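Local structure of amidase, hydantoinase/carbamoylase family (Paraburkholderia phymatum, 6C0D) at residues 206-211 and 357-362; 218-223 and 292-297. The protein probably hydrolyses N-carbamoyl-L-amino acids to the free amino acids, as a zinc-dependent homodimeric amidase of the peptidase M20 family. One frame throughout, in Å; residues are numbered along the deposited sequence.

Both contacts use strand 210-227, contact 1 at its start, where it runs parallel to strand 358-363, and contact 2 further along, where it runs antiparallel to strand 283-296; their centres are about 24 Å apart. Along the chain, contact 2 is nested inside the loop closed by contact 1. Contact 1 is partly buried: a short parallel pairing with three backbone bonds, one of them weak, flanked by methionine sulfur, a lysine chain and water. Contact 2 is buried, with six backbone bonds in regular register, aromatic packing on one face, and on the other a chain of polar side chains that lies against the second subunit.

Contact 1: 206-211 and 357-362; sequences SAKLIG and QWMHMP. With EDO (1,2-ethanediol), chain J.
Backbone hydrogen bonds join Leu-209 and Ile-210 to Gln-357, and Met-359 back to Ile-210. Gln-357 O accepts from Leu-209 N at 2.9 Å and also takes a weak bond from Ile-210 N. Met-359 N then reaches Ile-210 O at 3.0 Å, and the same oxygen receives a CA-H...O contact from Trp-358. Side-chain packing divides between the two faces of the pairing. On one, Ile-210 CB meets Trp-358 CB at 3.7 Å while the indole extends toward helix 340-353, where NE1 bonds to Asp-351. On the other, Met-359 CG sits between backbone N and carbonyl carbon (chi1 61°), and its SD makes a van der Waals contact of 3.7 Å with Ser-206 OG, which itself bonds to Arg-202 O. With no side chain on Gly-211, Met-361 SD packs directly on its CA at 3.9 Å. Polar contacts gather around Lys-208. Its chain, bent at chi2 (-79°), passes CD beside the Gln-357 backbone, and NZ bonds to Gly-356 O. A water donates to Trp-358 O at 2.8 Å and accepts weakly from Lys-208 NZ. At Lys-208 O, a 1,2-ethanediol donates a hydrogen bond. Ala-207 closes helix 202-206 in a Schellman motif, and long strand 210-227 starts in this parallel pairing, with helices 340-353 and 399-419 packed on the Ile-210 side, consistent with the alpha/beta catalytic domain of M20 enzymes.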
loop_
_atom_site.group_PDB
_atom_site.type_symbol
_atom_site.label_atom_id
_atom_site.label_comp_id
_atom_site.label_asym_id
_atom_site.label_seq_id
_atom_site.Cartn_x
_atom_site.Cartn_y
_atom_site.Cartn_z
ATOM N N SER A 206 -31.102 5.840 10.044
ATOM C CA SER A 206 -32.504 6.227 9.952
ATOM C C SER A 206 -33.173 6.353 11.315
ATOM O O SER A 206 -34.312 6.820 11.381
ATOM C CB SER A 206 -33.271 5.220 9.089
ATOM O OG SER A 206 -32.773 5.217 7.757
ATOM N N ALA A 207 -32.475 5.991 12.396
ATOM C CA ALA A 207 -33.001 5.990 13.762
ATOM C C ALA A 207 -34.226 5.091 13.900
ATOM O O ALA A 207 -35.045 5.285 14.810
ATOM C CB ALA A 207 -33.322 7.409 14.264
ATOM N N LYS A 208 -34.360 4.101 13.015
ATOM C CA LYS A 208 -35.438 3.119 13.108
ATOM C C LYS A 208 -34.976 1.922 13.936
ATOM O O LYS A 208 -33.788 1.743 14.204
ATOM C CB LYS A 208 -35.869 2.636 11.723
ATOM C CG LYS A 208 -36.286 3.706 10.741
ATOM C CD LYS A 208 -37.691 4.192 10.995
ATOM C CE LYS A 208 -38.243 4.847 9.741
ATOM N NZ LYS A 208 -39.475 5.618 10.010
ATOM N N LEU A 209 -35.938 1.087 14.334
ATOM C CA LEU A 209 -35.678 -0.019 15.240
ATOM C C LEU A 209 -35.764 -1.391 14.578
ATOM O O LEU A 209 -35.261 -2.360 15.156
ATOM C CB LEU A 209 -36.665 0.025 16.422
ATOM C CG LEU A 209 -36.644 1.345 17.234
ATOM C CD1 LEU A 209 -37.626 1.265 18.412
ATOM C CD2 LEU A 209 -35.218 1.654 17.715
ATOM N N ILE A 210 -36.424 -1.506 13.426
ATOM C CA ILE A 210 -36.707 -2.808 12.813
ATOM C C ILE A 210 -36.488 -2.684 11.322
ATOM O O ILE A 210 -37.041 -1.776 10.694
ATOM C CB ILE A 210 -38.157 -3.270 13.066
ATOM C CG1 ILE A 210 -38.433 -3.452 14.565
ATOM C CG2 ILE A 210 -38.471 -4.565 12.250
ATOM C CD1 ILE A 210 -37.686 -4.615 15.219
ATOM N N GLY A 211 -35.716 -3.605 10.743
ATOM C CA GLY A 211 -35.594 -3.617 9.288
ATOM C C GLY A 211 -36.141 -4.909 8.702
ATOM O O GLY A 211 -35.839 -6.001 9.203
ATOM N N GLN A 357 -41.485 2.909 13.259
ATOM C CA GLN A 357 -40.084 2.672 13.600
ATOM C C GLN A 357 -39.516 1.474 12.844
ATOM O O GLN A 357 -38.588 0.818 13.319
ATOM C CB GLN A 357 -39.922 2.486 15.113
ATOM C CG GLN A 357 -40.364 3.731 15.899
ATOM C CD GLN A 357 -39.506 4.960 15.662
ATOM O OE1 GLN A 357 -38.479 4.922 14.968
ATOM N NE2 GLN A 357 -39.920 6.082 16.262
ATOM N N TRP A 358 -40.062 1.164 11.666
ATOM C CA TRP A 358 -39.534 0.066 10.864
ATOM C C TRP A 358 -39.391 0.489 9.406
ATOM O O TRP A 358 -40.017 1.456 8.951
ATOM C CB TRP A 358 -40.434 -1.185 10.971
ATOM C CG TRP A 358 -41.749 -1.017 10.276
ATOM C CD1 TRP A 358 -42.885 -0.435 10.779
ATOM C CD2 TRP A 358 -42.058 -1.414 8.929
ATOM N NE1 TRP A 358 -43.887 -0.445 9.812
ATOM C CE2 TRP A 358 -43.400 -1.042 8.675
ATOM C CE3 TRP A 358 -41.324 -2.044 7.913
ATOM C CZ2 TRP A 358 -44.032 -1.286 7.441
ATOM C CZ3 TRP A 358 -41.951 -2.291 6.679
ATOM C CH2 TRP A 358 -43.287 -1.900 6.454
ATOM N N MET A 359 -38.540 -0.232 8.662
ATOM C CA MET A 359 -38.392 0.063 7.234
ATOM C C MET A 359 -37.989 -1.195 6.474
ATOM O O MET A 359 -37.395 -2.118 7.032
ATOM C CB MET A 359 -37.338 1.151 6.962
ATOM C CG MET A 359 -35.929 0.752 7.457
ATOM S SD MET A 359 -34.687 2.093 7.446
ATOM C CE MET A 359 -34.297 2.134 5.716
ATOM N N HIS A 360 -38.308 -1.210 5.180
ATOM C CA HIS A 360 -37.688 -2.163 4.265
ATOM C C HIS A 360 -36.272 -1.708 3.930
ATOM O O HIS A 360 -35.986 -0.507 3.836
ATOM C CB HIS A 360 -38.475 -2.269 2.953
ATOM C CG HIS A 360 -39.784 -2.985 3.073
ATOM N ND1 HIS A 360 -40.980 -2.325 3.234
ATOM C CD2 HIS A 360 -40.086 -4.306 3.001
ATOM C CE1 HIS A 360 -41.965 -3.207 3.286
ATOM N NE2 HIS A 360 -41.449 -4.418 3.145
ATOM N N MET A 361 -35.389 -2.680 3.699
ATOM C CA MET A 361 -33.999 -2.350 3.370
ATOM C C MET A 361 -33.293 -3.591 2.849
ATOM O O MET A 361 -33.651 -4.707 3.232
ATOM C CB MET A 361 -33.254 -1.831 4.614
ATOM C CG MET A 361 -33.332 -2.854 5.768
ATOM S SD MET A 361 -32.566 -2.210 7.297
ATOM C CE MET A 361 -30.838 -2.226 6.832
ATOM N N PRO A 362 -32.287 -3.440 1.996
ATOM C CA PRO A 362 -31.472 -4.596 1.620
ATOM C C PRO A 362 -30.520 -4.960 2.746
ATOM O O PRO A 362 -30.239 -4.150 3.643
ATOM C CB PRO A 362 -30.702 -4.093 0.394
ATOM C CG PRO A 362 -30.496 -2.603 0.723
ATOM C CD PRO A 362 -31.804 -2.189 1.374
HETATM C C1 EDO J . -32.137 3.050 16.475
HETATM O O1 EDO J . -31.459 2.979 15.213
HETATM C C2 EDO J . -31.158 3.171 17.638
HETATM O O2 EDO J . -31.319 4.471 18.232
HETATM O O HOH W 1 -41.874 3.249 9.954
HETATM O O HOH W 2 -39.619 7.414 13.010
#

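Contact 2: 218-223 and 292-297; sequences GIREFQ and LQFRDA
Arg-220 and Phe-294 form the tightly packed side of this antiparallel pairing. Arg-220 CB lies over one face of the Phe-294 ring, 3.4 Å from CZ, a CH-pi contact offset toward the rim; its guanidinium leads away to salt bridges with Glu-334 and Glu-306. Phe-222 brings its own edge to the same ring, CE2 to CE1 of Phe-294 at 3.7 Å. The backbones are joined by three pairs of reciprocal hydrogen bonds, Gly-218 with Asp-296, Arg-220 with Phe-294 and Phe-222 with Leu-292. Whereas Phe-222, Leu-292 and Phe-294 are buried, the opposite face is looser at Glu-221, partly exposed beside Phe-281 of the second subunit. Gln-293 NE2 donates to the anti lone pair of Glu-221 OE2 at 2.8 Å, with carboxylate and amide nearly coplanar (15°), and also bonds to Ser-282 of the second subunit. Gln-293 OE1 is gripped side-on by Arg-295 NE and NH2, both from one face of the amide plane, which should fix the amide's rotation. Ile-219 CD1 rests over a face of that guanidinium, 3.6 Å from Arg-295 NH1. Helix 299-317 packs on the aromatic side, touching Arg-220, Phe-222 and Leu-292, and Phe-294 meets Phe-259 of helix 244-262 edge-to-face; strand 323-328 and the loop after it (Cys-329, Glu-333) lie beside 218-223, and strand 268-277 beside 292-297.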
loop_
_atom_site.group_PDB
_atom_site.type_symbol
_atom_site.label_atom_id
_atom_site.label_comp_id
_atom_site.label_asym_id
_atom_site.label_seq_id
_atom_site.Cartn_x
_atom_site.Cartn_y
_atom_site.Cartn_z
ATOM N N GLY A 218 -25.933 -8.837 -4.184
ATOM C CA GLY A 218 -24.864 -9.533 -4.867
ATOM C C GLY A 218 -23.543 -8.792 -4.709
ATOM O O GLY A 218 -23.518 -7.627 -4.304
ATOM N N ILE A 219 -22.443 -9.482 -5.018
ATOM C CA ILE A 219 -21.088 -8.962 -4.780
ATOM C C ILE A 219 -20.201 -9.229 -5.993
ATOM O O ILE A 219 -20.285 -10.296 -6.616
ATOM C CB ILE A 219 -20.456 -9.594 -3.518
ATOM C CG1 ILE A 219 -21.381 -9.392 -2.297
ATOM C CG2 ILE A 219 -19.081 -8.942 -3.220
ATOM C CD1 ILE A 219 -20.988 -10.190 -1.055
ATOM N N ARG A 220 -19.325 -8.260 -6.315
ATOM C CA ARG A 220 -18.234 -8.469 -7.258
ATOM C C ARG A 220 -16.942 -7.970 -6.626
ATOM O O ARG A 220 -16.947 -6.968 -5.902
ATOM C CB ARG A 220 -18.462 -7.730 -8.582
ATOM C CG ARG A 220 -19.582 -8.310 -9.422
ATOM C CD ARG A 220 -19.239 -9.722 -9.912
ATOM N NE ARG A 220 -20.253 -10.199 -10.854
ATOM C CZ ARG A 220 -21.437 -10.705 -10.501
ATOM N NH1 ARG A 220 -21.776 -10.850 -9.220
ATOM N NH2 ARG A 220 -22.284 -11.080 -11.442
ATOM N N GLU A 221 -15.850 -8.688 -6.894
ATOM C CA GLU A 221 -14.518 -8.272 -6.461
ATOM C C GLU A 221 -13.558 -8.384 -7.633
ATOM O O GLU A 221 -13.645 -9.327 -8.421
ATOM C CB GLU A 221 -14.035 -9.126 -5.287
ATOM C CG GLU A 221 -14.818 -8.793 -4.004
ATOM C CD GLU A 221 -14.457 -9.676 -2.834
ATOM O OE1 GLU A 221 -13.987 -10.810 -3.054
ATOM O OE2 GLU A 221 -14.643 -9.232 -1.693
ATOM N N PHE A 222 -12.651 -7.411 -7.745
ATOM C CA PHE A 222 -11.663 -7.392 -8.813
ATOM C C PHE A 222 -10.343 -6.874 -8.271
ATOM O O PHE A 222 -10.313 -6.071 -7.329
ATOM C CB PHE A 222 -12.077 -6.479 -9.969
ATOM C CG PHE A 222 -13.276 -6.968 -10.731
ATOM C CD1 PHE A 222 -13.115 -7.771 -11.851
ATOM C CD2 PHE A 222 -14.554 -6.588 -10.354
ATOM C CE1 PHE A 222 -14.213 -8.216 -12.565
ATOM C CE2 PHE A 222 -15.670 -7.050 -11.060
ATOM C CZ PHE A 222 -15.489 -7.852 -12.174
ATOM N N GLN A 223 -9.259 -7.328 -8.886
ATOM C CA GLN A 223 -7.993 -6.617 -8.813
ATOM C C GLN A 223 -7.803 -5.876 -10.121
ATOM O O GLN A 223 -8.114 -6.393 -11.199
ATOM C CB GLN A 223 -6.806 -7.557 -8.613
ATOM C CG GLN A 223 -6.674 -8.187 -7.259
ATOM C CD GLN A 223 -5.356 -8.921 -7.130
ATOM O OE1 GLN A 223 -4.462 -8.758 -7.965
ATOM N NE2 GLN A 223 -5.226 -9.733 -6.091
ATOM N N LEU A 292 -10.906 -3.741 -5.675
ATOM C CA LEU A 292 -12.198 -3.094 -5.837
ATOM C C LEU A 292 -13.295 -4.091 -5.491
ATOM O O LEU A 292 -13.254 -5.243 -5.941
ATOM C CB LEU A 292 -12.406 -2.604 -7.278
ATOM C CG LEU A 292 -13.773 -2.008 -7.620
ATOM C CD1 LEU A 292 -13.913 -0.634 -6.942
ATOM C CD2 LEU A 292 -13.954 -1.881 -9.123
ATOM N N GLN A 293 -14.264 -3.650 -4.700
ATOM C CA GLN A 293 -15.448 -4.454 -4.412
ATOM C C GLN A 293 -16.664 -3.611 -4.745
ATOM O O GLN A 293 -16.630 -2.394 -4.580
ATOM C CB GLN A 293 -15.496 -4.862 -2.935
ATOM C CG GLN A 293 -16.680 -5.763 -2.562
ATOM C CD GLN A 293 -16.692 -6.031 -1.068
ATOM O OE1 GLN A 293 -17.313 -5.297 -0.309
ATOM N NE2 GLN A 293 -15.968 -7.064 -0.641
ATOM N N PHE A 294 -17.739 -4.244 -5.217
ATOM C CA PHE A 294 -18.992 -3.505 -5.277
ATOM C C PHE A 294 -20.159 -4.463 -5.065
ATOM O O PHE A 294 -20.047 -5.679 -5.266
ATOM C CB PHE A 294 -19.158 -2.680 -6.574
ATOM C CG PHE A 294 -18.993 -3.454 -7.865
ATOM C CD1 PHE A 294 -17.740 -3.556 -8.468
ATOM C CD2 PHE A 294 -20.102 -3.998 -8.522
ATOM C CE1 PHE A 294 -17.583 -4.224 -9.687
ATOM C CE2 PHE A 294 -19.949 -4.675 -9.752
ATOM C CZ PHE A 294 -18.688 -4.781 -10.330
ATOM N N ARG A 295 -21.267 -3.894 -4.592
ATOM C CA ARG A 295 -22.440 -4.679 -4.207
ATOM C C ARG A 295 -23.699 -3.931 -4.593
ATOM O O ARG A 295 -23.742 -2.702 -4.538
ATOM C CB ARG A 295 -22.497 -4.955 -2.692
ATOM C CG ARG A 295 -21.190 -5.485 -2.100
ATOM C CD ARG A 295 -21.385 -5.949 -0.651
ATOM N NE ARG A 295 -20.095 -6.133 0.020
ATOM C CZ ARG A 295 -19.889 -6.954 1.045
ATOM N NH1 ARG A 295 -20.892 -7.685 1.522
ATOM N NH2 ARG A 295 -18.676 -7.065 1.579
ATOM N N ASP A 296 -24.739 -4.691 -4.949
ATOM C CA ASP A 296 -26.023 -4.083 -5.240
ATOM C C ASP A 296 -27.100 -5.164 -5.165
ATOM O O ASP A 296 -26.834 -6.340 -5.409
ATOM C CB ASP A 296 -26.029 -3.418 -6.618
ATOM C CG ASP A 296 -27.149 -2.409 -6.760
ATOM O OD1 ASP A 296 -27.034 -1.318 -6.149
ATOM O OD2 ASP A 296 -28.161 -2.711 -7.441
ATOM N N ALA A 297 -28.316 -4.742 -4.834
ATOM C CA ALA A 297 -29.439 -5.681 -4.781
ATOM C C ALA A 297 -30.056 -5.957 -6.143
ATOM O O ALA A 297 -30.837 -6.913 -6.275
ATOM C CB ALA A 297 -30.529 -5.128 -3.858
#